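Local coordinates for protein lectin (Lotus tetragonolobus, PDB 2EIG) that probably binds L-fucose-containing sugars as a legume seed lectin, a four-chain assembly whose jelly-roll subunits carry calcium and manganese, at residues T6-D10 with I22-L28; P78-V82 with F204-W209; R132-I136 with A148-R153. One frame throughout, in Å; residues are numbered along the deposited sequence.

Contact 1. Residues T6-D10 with I22-L28; sequences TRFKD and IWTDGRL. With NAG (2-acetamido-2-deoxy-beta-D-glucopyranose), chain E.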
loop_
_atom_site.group_PDB
_atom_site.type_symbol
_atom_site.label_atom_id
_atom_site.label_comp_id
_atom_site.label_asym_id
_atom_site.label_seq_id
_atom_site.Cartn_x
_atom_site.Cartn_y
_atom_site.Cartn_z
ATOM N N THR A 6 -16.644 6.147 -26.827
ATOM C CA THR A 6 -15.670 6.993 -27.515
ATOM C C THR A 6 -16.310 8.357 -27.628
ATOM O O THR A 6 -15.621 9.379 -27.719
ATOM C CB THR A 6 -15.350 6.434 -28.893
ATOM O OG1 THR A 6 -16.590 6.179 -29.555
ATOM C CG2 THR A 6 -14.607 5.126 -28.767
ATOM N N ARG A 7 -17.636 8.353 -27.646
ATOM C CA ARG A 7 -18.445 9.522 -27.336
ATOM C C ARG A 7 -19.778 9.076 -26.728
ATOM O O ARG A 7 -20.119 7.860 -26.692
ATOM C CB ARG A 7 -18.696 10.402 -28.557
ATOM C CG ARG A 7 -19.521 9.774 -29.670
ATOM C CD ARG A 7 -19.595 10.855 -30.763
ATOM N NE ARG A 7 -20.512 10.595 -31.872
ATOM C CZ ARG A 7 -21.134 11.558 -32.571
ATOM N NH1 ARG A 7 -20.975 12.849 -32.251
ATOM N NH2 ARG A 7 -21.937 11.235 -33.588
ATOM N N PHE A 8 -20.550 10.044 -26.278
ATOM C CA PHE A 8 -21.784 9.683 -25.605
ATOM C C PHE A 8 -23.017 9.794 -26.460
ATOM O O PHE A 8 -23.280 10.825 -27.078
ATOM C CB PHE A 8 -21.917 10.428 -24.280
ATOM C CG PHE A 8 -20.741 10.198 -23.362
ATOM C CD1 PHE A 8 -19.620 11.011 -23.439
ATOM C CD2 PHE A 8 -20.749 9.136 -22.444
ATOM C CE1 PHE A 8 -18.533 10.786 -22.589
ATOM C CE2 PHE A 8 -19.666 8.908 -21.605
ATOM C CZ PHE A 8 -18.566 9.748 -21.684
ATOM N N LYS A 9 -23.760 8.704 -26.497
ATOM C CA LYS A 9 -25.031 8.700 -27.198
ATOM C C LYS A 9 -26.136 8.578 -26.184
ATOM O O LYS A 9 -26.000 7.938 -25.127
ATOM C CB LYS A 9 -25.117 7.556 -28.214
ATOM C CG LYS A 9 -23.804 6.876 -28.504
ATOM C CD LYS A 9 -23.881 6.062 -29.777
ATOM C CE LYS A 9 -24.027 6.990 -30.981
ATOM N NZ LYS A 9 -22.805 7.831 -31.199
ATOM N N ASP A 10 -27.235 9.216 -26.518
ATOM C CA ASP A 10 -28.426 9.221 -25.702
ATOM C C ASP A 10 -29.153 7.850 -25.805
ATOM O O ASP A 10 -30.247 7.757 -26.367
ATOM C CB ASP A 10 -29.305 10.356 -26.239
ATOM C CG ASP A 10 -30.388 10.700 -25.327
ATOM O OD1 ASP A 10 -30.570 9.956 -24.329
ATOM O OD2 ASP A 10 -31.051 11.718 -25.577
ATOM N N ILE A 22 -26.381 14.794 -22.408
ATOM C CA ILE A 22 -25.553 14.688 -23.623
ATOM C C ILE A 22 -25.637 16.076 -24.276
ATOM O O ILE A 22 -26.736 16.629 -24.379
ATOM C CB ILE A 22 -26.038 13.562 -24.610
ATOM C CG1 ILE A 22 -26.106 12.191 -23.918
ATOM C CG2 ILE A 22 -25.128 13.476 -25.851
ATOM C CD1 ILE A 22 -24.845 11.803 -23.176
ATOM N N TRP A 23 -24.496 16.665 -24.634
ATOM C CA TRP A 23 -24.446 18.001 -25.274
ATOM C C TRP A 23 -23.763 17.889 -26.652
ATOM O O TRP A 23 -23.521 16.778 -27.129
ATOM C CB TRP A 23 -23.896 19.098 -24.306
ATOM C CG TRP A 23 -22.777 20.086 -24.746
ATOM C CD1 TRP A 23 -21.492 19.760 -25.160
ATOM C CD2 TRP A 23 -22.804 21.535 -24.688
ATOM N NE1 TRP A 23 -20.741 20.905 -25.400
ATOM C CE2 TRP A 23 -21.516 22.005 -25.131
ATOM C CE3 TRP A 23 -23.781 22.475 -24.337
ATOM C CZ2 TRP A 23 -21.200 23.369 -25.234
ATOM C CZ3 TRP A 23 -23.463 23.846 -24.443
ATOM C CH2 TRP A 23 -22.178 24.275 -24.876
ATOM N N THR A 24 -23.511 19.018 -27.306
ATOM C CA THR A 24 -22.947 19.022 -28.671
ATOM C C THR A 24 -21.807 18.038 -28.887
ATOM O O THR A 24 -20.924 17.882 -28.020
ATOM C CB THR A 24 -22.385 20.400 -29.063
ATOM O OG1 THR A 24 -23.048 21.434 -28.316
ATOM C CG2 THR A 24 -22.528 20.618 -30.580
ATOM N N ASP A 25 -21.834 17.394 -30.057
ATOM C CA ASP A 25 -20.737 16.542 -30.537
ATOM C C ASP A 25 -20.554 15.306 -29.651
ATOM O O ASP A 25 -19.410 14.903 -29.424
ATOM C CB ASP A 25 -19.384 17.290 -30.531
ATOM C CG ASP A 25 -19.284 18.398 -31.569
ATOM O OD1 ASP A 25 -20.094 18.408 -32.514
ATOM O OD2 ASP A 25 -18.349 19.242 -31.425
ATOM N N GLY A 26 -21.648 14.753 -29.134
ATOM C CA GLY A 26 -21.592 13.560 -28.298
ATOM C C GLY A 26 -20.823 13.689 -26.982
ATOM O O GLY A 26 -20.239 12.728 -26.517
ATOM N N ARG A 27 -20.810 14.873 -26.375
ATOM C CA ARG A 27 -20.051 15.013 -25.130
ATOM C C ARG A 27 -20.963 14.979 -23.904
ATOM O O ARG A 27 -22.154 15.254 -24.006
ATOM C CB ARG A 27 -19.017 16.160 -25.197
ATOM C CG ARG A 27 -19.431 17.527 -24.776
ATOM C CD ARG A 27 -18.544 18.526 -25.564
ATOM N NE ARG A 27 -18.019 19.647 -24.766
ATOM C CZ ARG A 27 -17.034 20.473 -25.158
ATOM N NH1 ARG A 27 -16.614 21.460 -24.351
ATOM N NH2 ARG A 27 -16.459 20.317 -26.357
ATOM N N LEU A 28 -20.424 14.543 -22.772
ATOM C CA LEU A 28 -21.185 14.488 -21.555
ATOM C C LEU A 28 -20.959 15.772 -20.744
ATOM O O LEU A 28 -19.871 16.002 -20.212
ATOM C CB LEU A 28 -20.826 13.220 -20.758
ATOM C CG LEU A 28 -21.404 13.173 -19.326
ATOM C CD1 LEU A 28 -22.950 13.379 -19.256
ATOM C CD2 LEU A 28 -20.975 11.829 -18.724
HETATM C C1 NAG E . -12.648 1.974 -27.187
HETATM C C2 NAG E . -11.392 1.169 -26.877
HETATM C C3 NAG E . -10.264 1.233 -27.935
HETATM C C4 NAG E . -10.673 1.656 -29.363
HETATM C C5 NAG E . -11.982 2.446 -29.423
HETATM C C6 NAG E . -12.624 2.396 -30.806
HETATM C C7 NAG E . -10.527 0.837 -24.622
HETATM C C8 NAG E . -9.620 1.449 -23.592
HETATM N N2 NAG E . -10.878 1.656 -25.613
HETATM O O3 NAG E . -9.591 -0.024 -27.969
HETATM O O4 NAG E . -9.631 2.427 -29.931
HETATM O O5 NAG E . -12.931 1.871 -28.557
HETATM O O6 NAG E . -13.384 1.203 -30.919
HETATM O O7 NAG E . -10.908 -0.340 -24.542
#
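Phe8 packs on the strands of the hairpin 22-28 and bonds to its turn, beside the edge strand 14-18 of the seven-stranded sheet of the legume lectin jelly roll. The ring lies against Leu28, whose CB sits over one face in a CH-pi contact, 3.9 Å from the ring centroid and displaced toward the rim on the CD1 side. At the root of the side chain, Phe8 CB presses on Ile22 CD1 at 3.4 Å. With CG beside the backbone N and anti to the carbonyl carbon (chi1 -56°), the ring swings toward Leu28 while CB keeps Ile22. The two segments share one hydrogen bond, from Phe8 N to Gly26 O, at 2.7 Å and nearly straight (166° at the hydrogen). The same oxygen lies at the edge of the Phe8 ring and 3.5 Å from Arg7 CB. Arg7 extends across Gly26, its NH1 3.6 Å from Asp25 C with the guanidinium edge turned to that peptide.

Behind this layer, Asp25 and Gly26 both have positive phi as the hairpin turns, and Trp23 N donates to Arg27 O at 2.8 Å to close it. Phe8 also touches Ile218 and Trp221 of strand 214-226 and Leu14 of strand 14-18, so the Phe8 side chain bridges a strand of each sheet. Arg27 faces away and pairs with Asp217. Asn4, Tyr5 and Thr6 fit an N-glycosylation sequon, consistent with a glycan core there. Thr6 CG2 lies 3.7 Å from O5 of the N-acetylglucosamine.

Contact 2. Residues P78-V82 with F204-W209; sequences PTDGV and FSATTW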
loop_
_atom_site.group_PDB
_atom_site.type_symbol
_atom_site.label_atom_id
_atom_site.label_comp_id
_atom_site.label_asym_id
_atom_site.label_seq_id
_atom_site.Cartn_x
_atom_site.Cartn_y
_atom_site.Cartn_z
ATOM N N PRO A 78 -13.433 29.544 -11.200
ATOM C CA PRO A 78 -13.924 28.159 -11.334
ATOM C C PRO A 78 -14.415 27.519 -10.027
ATOM O O PRO A 78 -13.804 27.714 -8.939
ATOM C CB PRO A 78 -12.709 27.376 -11.834
ATOM C CG PRO A 78 -11.530 28.224 -11.610
ATOM C CD PRO A 78 -11.966 29.637 -11.270
ATOM N N THR A 79 -15.489 26.741 -10.161
ATOM C CA THR A 79 -15.941 25.771 -9.169
ATOM C C THR A 79 -16.946 24.857 -9.843
ATOM O O THR A 79 -17.448 25.207 -10.885
ATOM C CB THR A 79 -16.549 26.382 -7.871
ATOM O OG1 THR A 79 -17.958 26.580 -7.960
ATOM C CG2 THR A 79 -15.875 27.636 -7.482
ATOM N N ASP A 80 -17.185 23.664 -9.288
ATOM C CA ASP A 80 -16.469 23.194 -8.099
ATOM C C ASP A 80 -15.619 21.985 -8.392
ATOM O O ASP A 80 -14.654 21.723 -7.730
ATOM C CB ASP A 80 -17.479 22.863 -6.997
ATOM C CG ASP A 80 -17.692 24.023 -6.045
ATOM O OD1 ASP A 80 -16.857 24.125 -5.131
ATOM O OD2 ASP A 80 -18.674 24.802 -6.233
ATOM N N GLY A 81 -16.034 21.184 -9.346
ATOM C CA GLY A 81 -15.189 20.100 -9.773
ATOM C C GLY A 81 -16.060 19.047 -10.359
ATOM O O GLY A 81 -17.268 19.203 -10.371
ATOM N N VAL A 82 -15.415 18.004 -10.858
ATOM C CA VAL A 82 -16.094 16.818 -11.335
ATOM C C VAL A 82 -15.351 15.626 -10.699
ATOM O O VAL A 82 -14.127 15.644 -10.530
ATOM C CB VAL A 82 -16.137 16.740 -12.917
ATOM C CG1 VAL A 82 -14.729 16.896 -13.547
ATOM C CG2 VAL A 82 -16.810 15.405 -13.418
ATOM N N PHE A 204 -20.087 9.744 -12.649
ATOM C CA PHE A 204 -19.516 11.053 -12.404
ATOM C C PHE A 204 -20.502 11.912 -11.679
ATOM O O PHE A 204 -21.705 11.774 -11.855
ATOM C CB PHE A 204 -19.154 11.741 -13.726
ATOM C CG PHE A 204 -18.223 10.947 -14.572
ATOM C CD1 PHE A 204 -18.729 10.106 -15.580
ATOM C CD2 PHE A 204 -16.826 11.032 -14.379
ATOM C CE1 PHE A 204 -17.857 9.368 -16.371
ATOM C CE2 PHE A 204 -15.947 10.276 -15.190
ATOM C CZ PHE A 204 -16.486 9.450 -16.190
ATOM N N SER A 205 -19.961 12.805 -10.861
ATOM C CA SER A 205 -20.724 13.829 -10.240
ATOM C C SER A 205 -19.966 15.126 -10.415
ATOM O O SER A 205 -18.732 15.158 -10.328
ATOM C CB SER A 205 -20.900 13.515 -8.745
ATOM O OG SER A 205 -21.576 14.568 -8.141
ATOM N N ALA A 206 -20.708 16.198 -10.636
ATOM C CA ALA A 206 -20.106 17.512 -10.833
ATOM C C ALA A 206 -21.019 18.590 -10.312
ATOM O O ALA A 206 -22.216 18.445 -10.352
ATOM C CB ALA A 206 -19.808 17.733 -12.314
ATOM N N THR A 207 -20.454 19.676 -9.786
ATOM C CA THR A 207 -21.242 20.765 -9.277
ATOM C C THR A 207 -20.585 22.073 -9.693
ATOM O O THR A 207 -19.409 22.129 -10.000
ATOM C CB THR A 207 -21.297 20.815 -7.711
ATOM O OG1 THR A 207 -19.950 20.717 -7.218
ATOM C CG2 THR A 207 -22.165 19.711 -7.156
ATOM N N THR A 208 -21.396 23.115 -9.689
ATOM C CA THR A 208 -20.941 24.479 -9.912
ATOM C C THR A 208 -21.731 25.274 -8.869
ATOM O O THR A 208 -22.673 24.788 -8.259
ATOM C CB THR A 208 -21.273 24.976 -11.321
ATOM O OG1 THR A 208 -22.686 24.887 -11.517
ATOM C CG2 THR A 208 -20.535 24.144 -12.419
ATOM N N TRP A 209 -21.316 26.498 -8.670
ATOM C CA TRP A 209 -21.828 27.273 -7.573
ATOM C C TRP A 209 -22.411 28.576 -8.175
ATOM O O TRP A 209 -22.926 28.584 -9.308
ATOM C CB TRP A 209 -20.701 27.499 -6.547
ATOM C CG TRP A 209 -21.134 28.049 -5.251
ATOM C CD1 TRP A 209 -20.708 29.212 -4.673
ATOM C CD2 TRP A 209 -22.101 27.486 -4.358
ATOM N NE1 TRP A 209 -21.356 29.414 -3.495
ATOM C CE2 TRP A 209 -22.214 28.369 -3.265
ATOM C CE3 TRP A 209 -22.867 26.307 -4.366
ATOM C CZ2 TRP A 209 -23.049 28.103 -2.155
ATOM C CZ3 TRP A 209 -23.750 26.071 -3.297
ATOM C CH2 TRP A 209 -23.818 26.961 -2.200
#
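Val82 lies across from Ala206 in an antiparallel, non-hydrogen-bonded pair that joins two central strands of the metal-bearing sheet in the legume lectin jelly roll; next to it, Asp80 and Gly81 both face Thr207 in a classic beta bulge. Val82 CB meets Ala206 CB at 3.9 Å on the face toward strand 214-226, where both side chains reach His216. CG2, anti to the backbone N, leans along the 204-209 strand toward Ser205 O at 3.6 Å. The backbones come close enough here for Val82 CA to meet that same oxygen.

Asp80 forms the second part of the contact. Its N donates to Thr207 O at 2.8 Å, tilted 32° from the carbonyl plane, while Thr207 N returns a longer bond to Gly81 O, straighter at the acceptor. This shift from one residue to the next makes the bulge. At the Gly81 backbone angles a CB would collide with the carbonyl O of Asp80, which calls for glycine. Asp80 CB touches Thr207 OG1 at 3.3 Å, but that hydroxyl bonds to Gly99 O.

Thr79 is joined to Asp80 by a cis peptide bond, a recurring feature before this aspartate in legume lectins, and the Asp80 side chain lies about 4 Å from the calcium ion at its nearest atoms. In relatives this aspartate commonly lies in the sugar-binding site next to calcium, as Asp80 probably does. The carboxylate also runs beside the Trp209 side chain, with the carboxylate and indole planes almost perpendicular, and Asp80 OD2 is 3.4 Å from Trp209 CB. Thr79 OG1 approaches that CB too, and donates a 2.6 Å hydrogen bond to Asp80 OD2 from above the carboxylate plane.

Contact 3. Residues R132-I136 with A148-R153; sequences RSSHI and AVNWNR. With MN (manganese (II) ion), chain F.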
loop_
_atom_site.group_PDB
_atom_site.type_symbol
_atom_site.label_atom_id
_atom_site.label_comp_id
_atom_site.label_asym_id
_atom_site.label_seq_id
_atom_site.Cartn_x
_atom_site.Cartn_y
_atom_site.Cartn_z
ATOM N N ARG A 132 -2.550 24.428 -2.343
ATOM C CA ARG A 132 -3.077 23.864 -3.573
ATOM C C ARG A 132 -4.255 24.767 -3.816
ATOM O O ARG A 132 -4.926 25.224 -2.889
ATOM C CB ARG A 132 -3.539 22.413 -3.413
ATOM C CG ARG A 132 -2.444 21.351 -3.533
ATOM C CD ARG A 132 -3.093 19.978 -3.584
ATOM N NE ARG A 132 -2.263 18.883 -3.204
ATOM C CZ ARG A 132 -1.124 18.939 -2.505
ATOM N NH1 ARG A 132 -0.487 17.809 -2.218
ATOM N NH2 ARG A 132 -0.593 20.097 -2.123
ATOM N N SER A 133 -4.446 25.093 -5.070
ATOM C CA SER A 133 -5.699 25.589 -5.547
ATOM C C SER A 133 -6.447 24.320 -6.074
ATOM O O SER A 133 -6.950 23.493 -5.279
ATOM C CB SER A 133 -5.408 26.632 -6.635
ATOM O OG SER A 133 -6.596 27.155 -7.180
ATOM N N SER A 134 -6.459 24.138 -7.392
ATOM C CA SER A 134 -7.025 22.921 -7.981
ATOM C C SER A 134 -6.179 21.726 -7.601
ATOM O O SER A 134 -4.959 21.813 -7.482
ATOM C CB SER A 134 -7.134 23.031 -9.512
ATOM O OG SER A 134 -7.993 24.081 -9.844
ATOM N N HIS A 135 -6.846 20.614 -7.377
ATOM C CA HIS A 135 -6.173 19.437 -6.952
ATOM C C HIS A 135 -6.941 18.200 -7.421
ATOM O O HIS A 135 -8.150 18.247 -7.705
ATOM C CB HIS A 135 -6.026 19.451 -5.436
ATOM C CG HIS A 135 -7.303 19.705 -4.710
ATOM N ND1 HIS A 135 -7.857 20.959 -4.565
ATOM C CD2 HIS A 135 -8.126 18.855 -4.073
ATOM C CE1 HIS A 135 -8.973 20.867 -3.863
ATOM N NE2 HIS A 135 -9.151 19.593 -3.542
ATOM N N ILE A 136 -6.215 17.107 -7.541
ATOM C CA ILE A 136 -6.821 15.842 -7.869
ATOM C C ILE A 136 -6.776 15.098 -6.530
ATOM O O ILE A 136 -5.701 15.010 -5.927
ATOM C CB ILE A 136 -6.052 15.112 -9.012
ATOM C CG1 ILE A 136 -6.198 15.867 -10.342
ATOM C CG2 ILE A 136 -6.589 13.652 -9.207
ATOM C CD1 ILE A 136 -4.836 15.906 -11.199
ATOM N N ALA A 148 -4.149 13.790 -1.952
ATOM C CA ALA A 148 -4.431 14.700 -3.045
ATOM C C ALA A 148 -3.139 15.201 -3.638
ATOM O O ALA A 148 -2.072 15.223 -2.985
ATOM C CB ALA A 148 -5.335 15.866 -2.585
ATOM N N VAL A 149 -3.223 15.596 -4.896
ATOM C CA VAL A 149 -2.063 16.067 -5.572
ATOM C C VAL A 149 -2.481 17.359 -6.199
ATOM O O VAL A 149 -3.661 17.557 -6.517
ATOM C CB VAL A 149 -1.557 15.016 -6.600
ATOM C CG1 VAL A 149 -2.549 14.811 -7.766
ATOM C CG2 VAL A 149 -0.218 15.413 -7.139
ATOM N N ASN A 150 -1.542 18.254 -6.415
ATOM C CA ASN A 150 -1.924 19.502 -7.026
ATOM C C ASN A 150 -2.183 19.315 -8.547
ATOM O O ASN A 150 -1.573 18.453 -9.224
ATOM C CB ASN A 150 -0.916 20.607 -6.636
ATOM C CG ASN A 150 -0.509 21.403 -7.769
ATOM O OD1 ASN A 150 0.373 20.994 -8.538
ATOM N ND2 ASN A 150 -1.140 22.580 -7.931
ATOM N N TRP A 151 -3.141 20.089 -9.051
ATOM C CA TRP A 151 -3.628 19.967 -10.406
ATOM C C TRP A 151 -3.500 21.335 -11.099
ATOM O O TRP A 151 -4.063 22.311 -10.645
ATOM C CB TRP A 151 -5.085 19.451 -10.426
ATOM C CG TRP A 151 -5.788 19.510 -11.741
ATOM C CD1 TRP A 151 -5.239 19.319 -12.966
ATOM C CD2 TRP A 151 -7.200 19.736 -11.970
ATOM N NE1 TRP A 151 -6.191 19.444 -13.945
ATOM C CE2 TRP A 151 -7.403 19.717 -13.365
ATOM C CE3 TRP A 151 -8.297 19.965 -11.132
ATOM C CZ2 TRP A 151 -8.667 19.879 -13.947
ATOM C CZ3 TRP A 151 -9.529 20.146 -11.693
ATOM C CH2 TRP A 151 -9.710 20.104 -13.104
ATOM N N ASN A 152 -2.694 21.369 -12.162
ATOM C CA ASN A 152 -2.587 22.539 -13.016
ATOM C C ASN A 152 -3.844 22.667 -13.817
ATOM O O ASN A 152 -3.911 22.227 -14.959
ATOM C CB ASN A 152 -1.410 22.359 -13.967
ATOM C CG ASN A 152 -1.138 23.609 -14.804
ATOM O OD1 ASN A 152 -1.286 24.742 -14.318
ATOM N ND2 ASN A 152 -0.731 23.402 -16.076
ATOM N N ARG A 153 -4.873 23.256 -13.256
ATOM C CA ARG A 153 -6.128 23.213 -14.023
ATOM C C ARG A 153 -5.964 24.219 -15.175
ATOM O O ARG A 153 -5.581 25.360 -14.936
ATOM C CB ARG A 153 -7.307 23.518 -13.139
ATOM C CG ARG A 153 -8.566 23.804 -13.864
ATOM C CD ARG A 153 -9.518 24.527 -12.931
ATOM N NE ARG A 153 -10.805 24.832 -13.556
ATOM C CZ ARG A 153 -11.027 25.867 -14.370
ATOM N NH1 ARG A 153 -10.053 26.683 -14.725
ATOM N NH2 ARG A 153 -12.229 26.077 -14.857
HETATM MN MN MN F . -10.985 18.786 -2.633
HETATM O O HOH W 1 -12.834 17.983 -1.817
HETATM O O HOH W 2 -9.728 17.544 -1.267
#
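His135 rests its CB against Val149 O, 3.2 Å away, in the beta hairpin of strands 135-140 and 147-150 at the edge of the jelly roll's seven-stranded sheet. CB already points away from the partner strand; with CG between the backbone N and the carbonyl carbon (chi1 51°), ND1 comes to Ser133 O and NE2 to the metal. On one side of the ring ND1 donates to Ser133 O at 2.8 Å, an almost straight bond lying in both the imidazole and carbonyl planes. On the other side CD2 is loosely flanked by Ala148 CB. At the tip NE2 binds manganese at 2.2 Å, with two waters and Glu118, Asp120 and Asp127 completing the site.

The hairpin itself is held by paired bonds, Ile136 N to Val149 O at 2.8 Å and Val149 N to Ile136 O at 2.7 Å, and by Trp151 N to Ser134 O. The Ile136 and Trp151 side chains cross at about a right angle, with Ile136 CD1 3.6 Å from Trp151 CB. Arg132 runs over the Asn150 backbone so that NH1 bonds Ala148 O at 3.1 Å, from above the carbonyl plane.

With ND1 carrying the proton for Ser133 O, NE2 presents its lone pair to the metal. Between the carbonyl at ND1 and the metal at NE2 the ring's rotation is set, and the carbonyl would probably make NE2 a stronger electron donor toward manganese.

How the contacts relate
From the N terminus, contact 1 closes first: the loop after strand 2-5 folds onto the hairpin at 22-28, and the short loop it closes holds strand 14-18. Contact 2 opens later, in series with it, and spans 121 residues between 82 and 204, bringing a late strand beside strand 81-88. Contact 3 nests inside that loop as a local hairpin whose second strand is one of the two outermost strands of the same sheet within this chain. Contacts 2 and 3 touch where Pro78 CB meets Arg153 NH2 at 3.3 Å. Contact 1 reaches contact 2 through Leu28 CD2 and Phe204 CD1, inside the sandwich, but stays about 11 Å from contact 3 at the nearest atoms.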